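Type IV secretion protein Dot (Legionella pneumophila, PDB 6KS5) acts as a bacterial deubiquitinase that regulates the association of K63-linked polyubiquitin chains with the Legionella phagosome. Local coordinates at residues Val313-Pro318 with Ile328-Ser333; Glu63-Phe68 with Leu101-Arg106; Met123-Gly126 with Val130-Ala133; Phe154-Glu159 with Tyr222-Thr227. All blocks are in the same frame, centred on the assembly; numbering follows the deposited sequence.

Contact 1: residues Val313-Pro318 with Ile328-Ser333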
loop_
_atom_site.group_PDB
_atom_site.type_symbol
_atom_site.label_atom_id
_atom_site.label_comp_id
_atom_site.label_asym_id
_atom_site.label_seq_id
_atom_site.Cartn_x
_atom_site.Cartn_y
_atom_site.Cartn_z
ATOM N N VAL A 313 -17.919 6.027 -11.747
ATOM C CA VAL A 313 -17.230 5.539 -12.937
ATOM C C VAL A 313 -16.170 6.537 -13.394
ATOM O O VAL A 313 -15.039 6.159 -13.722
ATOM C CB VAL A 313 -18.242 5.233 -14.055
ATOM C CG1 VAL A 313 -19.193 6.399 -14.257
ATOM C CG2 VAL A 313 -17.517 4.901 -15.349
ATOM N N ARG A 314 -16.514 7.829 -13.416
ATOM C CA ARG A 314 -15.556 8.835 -13.852
ATOM C C ARG A 314 -14.405 8.990 -12.871
ATOM O O ARG A 314 -13.319 9.421 -13.270
ATOM C CB ARG A 314 -16.259 10.174 -14.052
ATOM C CG ARG A 314 -15.368 11.254 -14.644
ATOM C CD ARG A 314 -15.812 12.640 -14.227
ATOM N NE ARG A 314 -16.823 13.156 -15.142
ATOM C CZ ARG A 314 -16.607 14.120 -16.031
ATOM N NH1 ARG A 314 -15.410 14.686 -16.123
ATOM N NH2 ARG A 314 -17.592 14.520 -16.829
ATOM N N ALA A 315 -14.612 8.632 -11.603
ATOM C CA ALA A 315 -13.541 8.752 -10.622
ATOM C C ALA A 315 -12.458 7.700 -10.830
ATOM O O ALA A 315 -11.303 7.924 -10.459
ATOM C CB ALA A 315 -14.110 8.655 -9.208
ATOM N N THR A 316 -12.803 6.557 -11.415
ATOM C CA THR A 316 -11.846 5.475 -11.602
ATOM C C THR A 316 -11.140 5.523 -12.949
ATOM O O THR A 316 -10.349 4.623 -13.247
ATOM C CB THR A 316 -12.539 4.117 -11.441
ATOM O OG1 THR A 316 -13.432 3.904 -12.541
ATOM C CG2 THR A 316 -13.314 4.065 -10.132
ATOM N N CYS A 317 -11.397 6.543 -13.767
ATOM C CA CYS A 317 -10.726 6.654 -15.050
ATOM C C CYS A 317 -9.275 7.091 -14.865
ATOM O O CYS A 317 -8.921 7.689 -13.845
ATOM C CB CYS A 317 -11.458 7.644 -15.951
ATOM S SG CYS A 317 -13.237 7.362 -16.099
ATOM N N PRO A 318 -8.410 6.790 -15.834
ATOM C CA PRO A 318 -7.042 7.315 -15.795
ATOM C C PRO A 318 -7.024 8.834 -15.912
ATOM O O PRO A 318 -7.972 9.465 -16.381
ATOM C CB PRO A 318 -6.372 6.656 -17.006
ATOM C CG PRO A 318 -7.202 5.450 -17.289
ATOM C CD PRO A 318 -8.602 5.834 -16.938
ATOM N N ILE A 328 -10.844 14.330 -7.493
ATOM C CA ILE A 328 -11.793 15.433 -7.397
ATOM C C ILE A 328 -13.059 15.127 -8.185
ATOM O O ILE A 328 -14.111 15.723 -7.929
ATOM C CB ILE A 328 -11.167 16.768 -7.852
ATOM C CG1 ILE A 328 -10.961 16.810 -9.369
ATOM C CG2 ILE A 328 -9.860 17.027 -7.114
ATOM C CD1 ILE A 328 -12.164 17.322 -10.143
ATOM N N ALA A 329 -12.985 14.209 -9.149
ATOM C CA ALA A 329 -14.204 13.680 -9.744
ATOM C C ALA A 329 -14.958 12.787 -8.769
ATOM O O ALA A 329 -16.163 12.571 -8.934
ATOM C CB ALA A 329 -13.876 12.898 -11.007
ATOM N N LEU A 330 -14.263 12.222 -7.777
ATOM C CA LEU A 330 -14.943 11.402 -6.778
ATOM C C LEU A 330 -15.676 12.272 -5.770
ATOM O O LEU A 330 -16.825 11.984 -5.408
ATOM C CB LEU A 330 -13.950 10.482 -6.062
ATOM C CG LEU A 330 -14.495 9.776 -4.815
ATOM C CD1 LEU A 330 -15.438 8.637 -5.185
ATOM C CD2 LEU A 330 -13.351 9.275 -3.962
ATOM N N ILE A 331 -15.031 13.346 -5.311
ATOM C CA ILE A 331 -15.670 14.229 -4.343
ATOM C C ILE A 331 -16.777 15.061 -4.978
ATOM O O ILE A 331 -17.694 15.502 -4.276
ATOM C CB ILE A 331 -14.616 15.112 -3.656
ATOM C CG1 ILE A 331 -13.981 16.066 -4.657
ATOM C CG2 ILE A 331 -13.556 14.241 -3.021
ATOM C CD1 ILE A 331 -14.381 17.523 -4.470
ATOM N N GLU A 332 -16.737 15.290 -6.295
ATOM C CA GLU A 332 -17.863 15.984 -6.914
ATOM C C GLU A 332 -19.124 15.130 -6.873
ATOM O O GLU A 332 -20.226 15.647 -6.696
ATOM C CB GLU A 332 -17.524 16.397 -8.357
ATOM C CG GLU A 332 -17.362 15.252 -9.334
ATOM C CD GLU A 332 -17.914 15.571 -10.698
ATOM O OE1 GLU A 332 -18.884 14.886 -11.106
ATOM O OE2 GLU A 332 -17.391 16.513 -11.334
ATOM N N SER A 333 -18.989 13.827 -7.049
ATOM C CA SER A 333 -20.157 12.956 -7.017
ATOM C C SER A 333 -20.658 12.705 -5.598
ATOM O O SER A 333 -21.838 12.375 -5.414
ATOM C CB SER A 333 -19.839 11.617 -7.695
ATOM O OG SER A 333 -19.558 11.794 -9.073
#
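Ala-315 and Leu-330 bring their backbones together with CA atoms 4.9 Å apart, as a turn with helical backbone angles at 313-315, in the loop after helix 280-296, packs against helix 326-334. The small Ala-315 and Ala-329 are consistent with this close approach. The methyl CB of Ala-315 rests against CB of Leu-330 at 3.6 Å, touching this leucine at the root of its side chain. From the helix, the methyl CB of Ala-329 is directed at the turn and meets the aliphatic part of Arg-314 at its CD, 3.8 Å away. With CG of Arg-314 anti to the backbone N (chi1 -174°), the chain runs past Ala-329 before bending at chi3. The guanidinium then finds its strong partner outside both segments, in a salt bridge from NH1 to Asp-323. Glu-332 lies on the same side of the helix, but its OE1 stays 4.9 Å from NE of Arg-314, so any attraction is probably modest. No hydrogen bond joins the two segments. The turn is held from within: Val-313 O accepts both Thr-316 N, at 3.2 Å, and Thr-316 OG1, at 3.0 Å, the two donors arriving from the same face of the carbonyl plane.

Contact 2: residues Glu63-Phe68 with Leu101-Arg106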
loop_
_atom_site.group_PDB
_atom_site.type_symbol
_atom_site.label_atom_id
_atom_site.label_comp_id
_atom_site.label_asym_id
_atom_site.label_seq_id
_atom_site.Cartn_x
_atom_site.Cartn_y
_atom_site.Cartn_z
ATOM N N GLU A 63 -8.442 13.183 4.493
ATOM C CA GLU A 63 -9.031 14.330 5.167
ATOM C C GLU A 63 -10.058 15.040 4.297
ATOM O O GLU A 63 -10.929 15.734 4.831
ATOM C CB GLU A 63 -7.929 15.291 5.615
ATOM C CG GLU A 63 -7.029 14.699 6.693
ATOM C CD GLU A 63 -5.965 15.663 7.161
ATOM O OE1 GLU A 63 -5.071 15.240 7.927
ATOM O OE2 GLU A 63 -6.029 16.846 6.767
ATOM N N GLN A 64 -9.995 14.860 2.976
ATOM C CA GLN A 64 -11.030 15.412 2.112
ATOM C C GLN A 64 -12.305 14.581 2.155
ATOM O O GLN A 64 -13.401 15.131 2.009
ATOM C CB GLN A 64 -10.520 15.516 0.675
ATOM C CG GLN A 64 -9.426 16.543 0.493
ATOM C CD GLN A 64 -9.027 16.714 -0.954
ATOM O OE1 GLN A 64 -7.842 16.678 -1.293
ATOM N NE2 GLN A 64 -10.016 16.900 -1.821
ATOM N N LEU A 65 -12.189 13.268 2.356
ATOM C CA LEU A 65 -13.361 12.406 2.450
ATOM C C LEU A 65 -13.995 12.411 3.836
ATOM O O LEU A 65 -15.092 11.863 3.998
ATOM C CB LEU A 65 -13.000 10.966 2.066
ATOM C CG LEU A 65 -12.652 10.663 0.606
ATOM C CD1 LEU A 65 -11.752 9.444 0.521
ATOM C CD2 LEU A 65 -13.911 10.467 -0.228
ATOM N N PHE A 66 -13.340 13.010 4.833
ATOM C CA PHE A 66 -13.885 13.010 6.188
ATOM C C PHE A 66 -15.154 13.839 6.308
ATOM O O PHE A 66 -15.894 13.678 7.284
ATOM C CB PHE A 66 -12.842 13.526 7.180
ATOM C CG PHE A 66 -11.807 12.505 7.556
ATOM C CD1 PHE A 66 -12.071 11.150 7.426
ATOM C CD2 PHE A 66 -10.572 12.900 8.040
ATOM C CE1 PHE A 66 -11.121 10.209 7.769
ATOM C CE2 PHE A 66 -9.614 11.962 8.387
ATOM C CZ PHE A 66 -9.891 10.614 8.252
ATOM N N GLU A 67 -15.422 14.725 5.352
ATOM C CA GLU A 67 -16.634 15.531 5.420
ATOM C C GLU A 67 -17.858 14.812 4.867
ATOM O O GLU A 67 -18.967 15.348 4.969
ATOM C CB GLU A 67 -16.422 16.862 4.692
ATOM C CG GLU A 67 -16.351 16.765 3.179
ATOM C CD GLU A 67 -16.481 18.126 2.517
ATOM O OE1 GLU A 67 -17.530 18.387 1.887
ATOM O OE2 GLU A 67 -15.537 18.940 2.640
ATOM N N PHE A 68 -17.695 13.618 4.294
ATOM C CA PHE A 68 -18.827 12.813 3.862
ATOM C C PHE A 68 -19.030 11.555 4.691
ATOM O O PHE A 68 -20.149 11.033 4.729
ATOM C CB PHE A 68 -18.675 12.415 2.386
ATOM C CG PHE A 68 -18.263 13.550 1.498
ATOM C CD1 PHE A 68 -19.169 14.535 1.146
ATOM C CD2 PHE A 68 -16.967 13.632 1.014
ATOM C CE1 PHE A 68 -18.792 15.582 0.330
ATOM C CE2 PHE A 68 -16.585 14.674 0.197
ATOM C CZ PHE A 68 -17.496 15.652 -0.144
ATOM N N LEU A 101 -12.790 3.096 1.095
ATOM C CA LEU A 101 -11.934 2.591 2.164
ATOM C C LEU A 101 -10.488 2.441 1.711
ATOM O O LEU A 101 -9.570 2.500 2.539
ATOM C CB LEU A 101 -12.470 1.255 2.675
ATOM C CG LEU A 101 -13.734 1.348 3.526
ATOM C CD1 LEU A 101 -14.153 -0.021 4.020
ATOM C CD2 LEU A 101 -13.513 2.292 4.691
ATOM N N GLY A 102 -10.264 2.243 0.412
ATOM C CA GLY A 102 -8.902 2.184 -0.086
ATOM C C GLY A 102 -8.138 3.465 0.179
ATOM O O GLY A 102 -6.948 3.435 0.497
ATOM N N PHE A 103 -8.816 4.609 0.066
ATOM C CA PHE A 103 -8.151 5.888 0.293
ATOM C C PHE A 103 -7.773 6.062 1.759
ATOM O O PHE A 103 -6.658 6.493 2.079
ATOM C CB PHE A 103 -9.047 7.040 -0.165
ATOM C CG PHE A 103 -9.237 7.111 -1.651
ATOM C CD1 PHE A 103 -8.147 7.145 -2.500
ATOM C CD2 PHE A 103 -10.507 7.168 -2.198
ATOM C CE1 PHE A 103 -8.316 7.215 -3.863
ATOM C CE2 PHE A 103 -10.679 7.237 -3.564
ATOM C CZ PHE A 103 -9.583 7.265 -4.396
ATOM N N LEU A 104 -8.695 5.750 2.667
ATOM C CA LEU A 104 -8.424 5.982 4.081
ATOM C C LEU A 104 -7.396 4.993 4.616
ATOM O O LEU A 104 -6.556 5.353 5.450
ATOM C CB LEU A 104 -9.720 5.902 4.876
ATOM C CG LEU A 104 -10.852 6.746 4.293
ATOM C CD1 LEU A 104 -12.214 6.095 4.504
ATOM C CD2 LEU A 104 -10.806 8.129 4.903
ATOM N N LEU A 105 -7.430 3.748 4.130
ATOM C CA LEU A 105 -6.463 2.755 4.585
ATOM C C LEU A 105 -5.060 3.099 4.113
ATOM O O LEU A 105 -4.089 2.867 4.839
ATOM C CB LEU A 105 -6.865 1.364 4.099
ATOM C CG LEU A 105 -8.090 0.729 4.756
ATOM C CD1 LEU A 105 -8.665 -0.360 3.872
ATOM C CD2 LEU A 105 -7.740 0.181 6.128
ATOM N N ARG A 106 -4.930 3.663 2.907
ATOM C CA ARG A 106 -3.608 4.017 2.397
ATOM C C ARG A 106 -2.907 5.008 3.314
ATOM O O ARG A 106 -1.677 4.969 3.452
ATOM C CB ARG A 106 -3.718 4.587 0.981
ATOM C CG ARG A 106 -2.419 5.203 0.477
ATOM C CD ARG A 106 -2.489 5.630 -0.978
ATOM N NE ARG A 106 -2.443 4.505 -1.905
ATOM C CZ ARG A 106 -1.352 3.796 -2.173
ATOM N NH1 ARG A 106 -0.204 4.079 -1.574
ATOM N NH2 ARG A 106 -1.411 2.796 -3.041
#
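Leu-65 and Phe-66, neighbours on the segment 63-68, each send a side chain to one residue of helix 95-112, Phe-103 and Leu-104 respectively, and the contact consists of these two apolar pairs. Their backbones stay well apart, with CA atoms of Leu-65 and Leu-104 8.3 Å from each other, so the space is bridged by side chains alone.

The first pair sets a branched chain against the root of an aromatic one. CD1 of Leu-65 lies 3.7 Å from CB of Phe-103 and 3.8 Å from its CD2, nestling where the ring joins the chain, and the two side chains run at about a right angle to each other. In the second pair the roles are exchanged: the ring comes from segment 63-68, and CE1 of Phe-66 touches CD2 of Leu-104 at 3.6 Å. The CB of Phe-66 does not point at the helix; CG turned anti to the carbonyl carbon (chi1 -79°) swings the ring across to it.

Polar bonds serve each segment separately. Phe-68 N donates to Leu-65 O at 3.2 Å, while Leu-105 N donates to Leu-101 O at 2.9 Å in the regular pattern of an alpha-helix.

Further aromatic groups surround the contact. Phe-103 meets Phe-26 and Phe-327 edge-to-face, and Phe-66 meets the ring of Phe-52. Leu-65 also packs on Phe-327 and Leu-334 of helix 326-334, whereas Leu-101 and Leu-105, farther round helix 95-112, lean on helix 29-40, so this long helix is sandwiched between its neighbours.

Contact 3: residues Met123-Gly126 with Val130-Ala133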
loop_
_atom_site.group_PDB
_atom_site.type_symbol
_atom_site.label_atom_id
_atom_site.label_comp_id
_atom_site.label_asym_id
_atom_site.label_seq_id
_atom_site.Cartn_x
_atom_site.Cartn_y
_atom_site.Cartn_z
ATOM N N MET A 123 12.174 -4.018 11.739
ATOM C CA MET A 123 12.213 -3.904 10.288
ATOM C C MET A 123 13.626 -3.835 9.737
ATOM O O MET A 123 13.799 -3.764 8.517
ATOM C CB MET A 123 11.437 -2.674 9.828
ATOM C CG MET A 123 10.835 -2.840 8.456
ATOM S SD MET A 123 9.414 -1.775 8.241
ATOM C CE MET A 123 10.194 -0.193 8.161
ATOM N N LEU A 124 14.633 -3.846 10.597
ATOM C CA LEU A 124 16.006 -3.816 10.128
ATOM C C LEU A 124 16.609 -5.201 9.984
ATOM O O LEU A 124 17.528 -5.380 9.176
ATOM C CB LEU A 124 16.867 -2.984 11.080
ATOM C CG LEU A 124 16.458 -1.516 11.191
ATOM C CD1 LEU A 124 16.679 -1.029 12.609
ATOM C CD2 LEU A 124 17.233 -0.671 10.195
ATOM N N GLU A 125 16.113 -6.181 10.729
ATOM C CA GLU A 125 16.675 -7.518 10.678
ATOM C C GLU A 125 15.943 -8.352 9.627
ATOM O O GLU A 125 14.999 -7.898 8.974
ATOM C CB GLU A 125 16.619 -8.172 12.061
ATOM C CG GLU A 125 16.578 -7.196 13.242
ATOM C CD GLU A 125 17.929 -6.557 13.559
ATOM O OE1 GLU A 125 17.989 -5.757 14.519
ATOM O OE2 GLU A 125 18.929 -6.847 12.862
ATOM N N GLY A 126 16.396 -9.586 9.450
ATOM C CA GLY A 126 15.808 -10.488 8.485
ATOM C C GLY A 126 16.511 -10.439 7.140
ATOM O O GLY A 126 17.190 -9.474 6.789
ATOM N N VAL A 130 16.032 -3.815 6.255
ATOM C CA VAL A 130 16.674 -2.628 5.696
ATOM C C VAL A 130 18.178 -2.842 5.565
ATOM O O VAL A 130 18.796 -2.409 4.585
ATOM C CB VAL A 130 16.344 -1.389 6.551
ATOM C CG1 VAL A 130 16.970 -0.138 5.949
ATOM C CG2 VAL A 130 14.834 -1.221 6.668
ATOM N N PHE A 131 18.789 -3.510 6.548
ATOM C CA PHE A 131 20.209 -3.839 6.461
ATOM C C PHE A 131 20.522 -4.600 5.180
ATOM O O PHE A 131 21.526 -4.330 4.512
ATOM C CB PHE A 131 20.634 -4.664 7.672
ATOM C CG PHE A 131 20.800 -3.867 8.925
ATOM C CD1 PHE A 131 21.176 -2.536 8.873
ATOM C CD2 PHE A 131 20.583 -4.455 10.161
ATOM C CE1 PHE A 131 21.334 -1.804 10.034
ATOM C CE2 PHE A 131 20.741 -3.732 11.326
ATOM C CZ PHE A 131 21.117 -2.401 11.264
ATOM N N SER A 132 19.679 -5.573 4.829
ATOM C CA SER A 132 19.927 -6.342 3.615
ATOM C C SER A 132 19.555 -5.547 2.373
ATOM O O SER A 132 20.285 -5.571 1.375
ATOM C CB SER A 132 19.170 -7.672 3.669
ATOM O OG SER A 132 19.458 -8.351 4.878
ATOM N N ALA A 133 18.423 -4.843 2.409
ATOM C CA ALA A 133 17.989 -4.097 1.233
ATOM C C ALA A 133 18.983 -3.002 0.882
ATOM O O ALA A 133 19.293 -2.788 -0.296
ATOM C CB ALA A 133 16.598 -3.502 1.465
#
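The ring of Phe-131 has CB of Leu-124 over one face, 3.9 Å above the plane and offset toward the rim, while OE2 of Glu-125 sits at its edge, near the ring plane. The leucine contact is a CH-pi interaction, with CB 21° off the ring normal. OE2 of Glu-125 is 3.9 Å from CE2 of Phe-131, close to the weakly positive rim of the ring. Glu-125 starts out away from the helix, and a bend at chi2 (-76°) folds its chain back until it runs beside Phe-131, pointing the same way, with carboxylate and ring planes 64° apart. Away from the ring, CD2 of Leu-124 reaches CB of Val-130 at 3.8 Å.

Three hydrogen bonds pull the loop onto the helix. Val-130 N donates to Met-123 O at 3.2 Å, in the carbonyl plane and on a lone pair. Phe-131 N reaches Leu-124 O over a longer and weak bond of 3.5 Å. At the next residue, Ser-132 OG donates to Gly-126 O at 3.2 Å, also in the carbonyl plane. Gly-126 itself has a positive phi, at which a CB would press on the carbonyl O of Glu-125.

On its other side the loop rests on helix 193-214, where Met-123 touches Trp-201, Tyr-206 and Tyr-209, and Leu-124 also meets Trp-201. The whole is a tight helix-loop-helix connection between helices 117-122 and 130-140: main-chain carbonyls of the preceding loop accept N-H groups of the first turn of helix 130-140.

Contact 4: residues Phe154-Glu159 with Tyr222-Thr227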
loop_
_atom_site.group_PDB
_atom_site.type_symbol
_atom_site.label_atom_id
_atom_site.label_comp_id
_atom_site.label_asym_id
_atom_site.label_seq_id
_atom_site.Cartn_x
_atom_site.Cartn_y
_atom_site.Cartn_z
ATOM N N PHE A 154 11.666 -3.904 -3.181
ATOM C CA PHE A 154 12.010 -2.833 -2.256
ATOM C C PHE A 154 11.829 -1.448 -2.869
ATOM O O PHE A 154 12.426 -0.483 -2.383
ATOM C CB PHE A 154 13.447 -2.995 -1.761
ATOM C CG PHE A 154 13.708 -4.283 -1.026
ATOM C CD1 PHE A 154 13.301 -4.449 0.291
ATOM C CD2 PHE A 154 14.387 -5.313 -1.642
ATOM C CE1 PHE A 154 13.558 -5.625 0.971
ATOM C CE2 PHE A 154 14.646 -6.488 -0.968
ATOM C CZ PHE A 154 14.229 -6.642 0.343
ATOM N N GLY A 155 11.004 -1.328 -3.911
ATOM C CA GLY A 155 10.911 -0.062 -4.622
ATOM C C GLY A 155 10.448 1.081 -3.739
ATOM O O GLY A 155 11.017 2.173 -3.770
ATOM N N ALA A 156 9.406 0.844 -2.938
ATOM C CA ALA A 156 8.894 1.894 -2.064
ATOM C C ALA A 156 9.942 2.317 -1.040
ATOM O O ALA A 156 10.067 3.506 -0.721
ATOM C CB ALA A 156 7.618 1.422 -1.369
ATOM N N LEU A 157 10.709 1.354 -0.520
ATOM C CA LEU A 157 11.759 1.676 0.441
ATOM C C LEU A 157 12.939 2.359 -0.238
ATOM O O LEU A 157 13.555 3.269 0.334
ATOM C CB LEU A 157 12.213 0.408 1.159
ATOM C CG LEU A 157 13.325 0.561 2.191
ATOM C CD1 LEU A 157 12.734 0.800 3.562
ATOM C CD2 LEU A 157 14.216 -0.672 2.205
ATOM N N TYR A 158 13.262 1.936 -1.462
ATOM C CA TYR A 158 14.368 2.547 -2.187
ATOM C C TYR A 158 14.042 3.972 -2.618
ATOM O O TYR A 158 14.954 4.791 -2.783
ATOM C CB TYR A 158 14.734 1.688 -3.399
ATOM C CG TYR A 158 15.474 0.416 -3.044
ATOM C CD1 TYR A 158 15.810 0.131 -1.731
ATOM C CD2 TYR A 158 15.847 -0.494 -4.024
ATOM C CE1 TYR A 158 16.487 -1.023 -1.404
ATOM C CE2 TYR A 158 16.531 -1.651 -3.706
ATOM C CZ TYR A 158 16.844 -1.907 -2.393
ATOM O OH TYR A 158 17.521 -3.054 -2.063
ATOM N N GLU A 159 12.758 4.288 -2.804
ATOM C CA GLU A 159 12.385 5.633 -3.225
ATOM C C GLU A 159 12.316 6.595 -2.047
ATOM O O GLU A 159 12.714 7.758 -2.169
ATOM C CB GLU A 159 11.050 5.605 -3.962
ATOM C CG GLU A 159 11.204 5.704 -5.463
ATOM C CD GLU A 159 10.009 6.353 -6.139
ATOM O OE1 GLU A 159 9.975 6.376 -7.389
ATOM O OE2 GLU A 159 9.102 6.829 -5.421
ATOM N N TYR A 222 4.897 -7.233 -1.250
ATOM C CA TYR A 222 4.566 -8.064 -0.097
ATOM C C TYR A 222 5.413 -7.738 1.128
ATOM O O TYR A 222 5.072 -8.195 2.226
ATOM C CB TYR A 222 4.702 -9.546 -0.458
ATOM C CG TYR A 222 6.060 -9.928 -0.981
ATOM C CD1 TYR A 222 6.368 -9.798 -2.329
ATOM C CD2 TYR A 222 7.036 -10.424 -0.129
ATOM C CE1 TYR A 222 7.617 -10.147 -2.814
ATOM C CE2 TYR A 222 8.286 -10.777 -0.604
ATOM C CZ TYR A 222 8.572 -10.638 -1.948
ATOM O OH TYR A 222 9.817 -10.988 -2.424
ATOM N N ILE A 223 6.483 -6.951 0.966
ATOM C CA ILE A 223 7.310 -6.534 2.100
ATOM C C ILE A 223 6.519 -5.615 3.024
ATOM O O ILE A 223 6.324 -5.910 4.210
ATOM C CB ILE A 223 8.590 -5.836 1.604
ATOM C CG1 ILE A 223 9.503 -6.822 0.877
ATOM C CG2 ILE A 223 9.312 -5.139 2.761
ATOM C CD1 ILE A 223 10.427 -7.561 1.785
ATOM N N GLU A 224 6.061 -4.481 2.488
ATOM C CA GLU A 224 5.303 -3.525 3.293
ATOM C C GLU A 224 4.035 -4.155 3.846
ATOM O O GLU A 224 3.652 -3.902 4.994
ATOM C CB GLU A 224 4.956 -2.290 2.458
ATOM C CG GLU A 224 6.148 -1.615 1.778
ATOM C CD GLU A 224 6.440 -2.125 0.374
ATOM O OE1 GLU A 224 7.409 -1.635 -0.240
ATOM O OE2 GLU A 224 5.704 -2.997 -0.128
ATOM N N ILE A 225 3.381 -5.000 3.052
ATOM C CA ILE A 225 2.100 -5.564 3.452
ATOM C C ILE A 225 2.272 -6.459 4.674
ATOM O O ILE A 225 1.467 -6.414 5.611
ATOM C CB ILE A 225 1.472 -6.314 2.260
ATOM C CG1 ILE A 225 0.999 -5.320 1.201
ATOM C CG2 ILE A 225 0.348 -7.223 2.722
ATOM C CD1 ILE A 225 0.654 -5.964 -0.124
ATOM N N MET A 226 3.334 -7.267 4.697
ATOM C CA MET A 226 3.540 -8.158 5.834
ATOM C C MET A 226 3.725 -7.370 7.129
ATOM O O MET A 226 3.091 -7.684 8.145
ATOM C CB MET A 226 4.729 -9.083 5.571
ATOM C CG MET A 226 4.390 -10.278 4.680
ATOM S SD MET A 226 3.138 -11.376 5.391
ATOM C CE MET A 226 1.713 -10.979 4.385
ATOM N N THR A 227 4.562 -6.322 7.109
ATOM C CA THR A 227 4.694 -5.477 8.296
ATOM C C THR A 227 3.412 -4.704 8.575
ATOM O O THR A 227 3.140 -4.360 9.732
ATOM C CB THR A 227 5.867 -4.500 8.157
ATOM O OG1 THR A 227 5.428 -3.306 7.501
ATOM C CG2 THR A 227 7.011 -5.125 7.366
#
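Phe-154, whose ring meets Ile-223 across the contact, gives its carbonyl O to Tyr-158 N at 2.7 Å, the bond that closes the first turn of helix 155-160 from its N-cap position. Within the same turn, CB of Phe-154 lies over the centre of the Tyr-158 ring, 3.6 Å above its plane. The Phe-154 ring itself is carried toward the other helix by a chi1 of -60°, which sets CG anti to the carbonyl carbon, and CE1 then touches CD1 of Ile-223 at 3.8 Å.

Beside this apolar pair, a bend at chi2 (91°) turns the carboxylate of Glu-224 to the methyl group of Ala-156, with OE1 3.3 Å from CB. OE1 stays 4.2 Å from Ala-156 N; the N-terminal end of helix 155-160 would probably favour a negative charge here. The other oxygen, OE2, accepts a hydrogen bond from Ser-221 N, which helps to hold the carboxylate. Tyr-209 and Leu-213 of helix 193-214 also touch Glu-224.

Bonding from Ser-221 N, just before the helix, to the side chain of its third residue resembles one half of a capping box at the head of helix 222-231. Two helices thus pack through their first turns, N-terminal end beside N-terminal end, in a largely helical part of the fold.

In the fold
From the N terminus the four contacts close one after another, and none nests in or crosses another. Contact 2 closes the loop from helix 61-65 to helix 95-112; contact 3 makes a short turn before helix 130-140; contact 4 spans 62 residues to bring helix 222-231 back to helix 155-160; contact 1 closes the loop from 313-318 to helix 326-334. Contacts 1 and 2 share a core, where Leu-330 CD2 packs on Phe-103 CE2 at 3.4 Å. At the other end, contacts 3 and 4 join through Ala-133, packed on Phe-154 and Leu-157, and its O probably accepts from Tyr-158 OH. Centres of contacts 1 and 3 lie 39 Å apart, on opposite sides of the chain's centre.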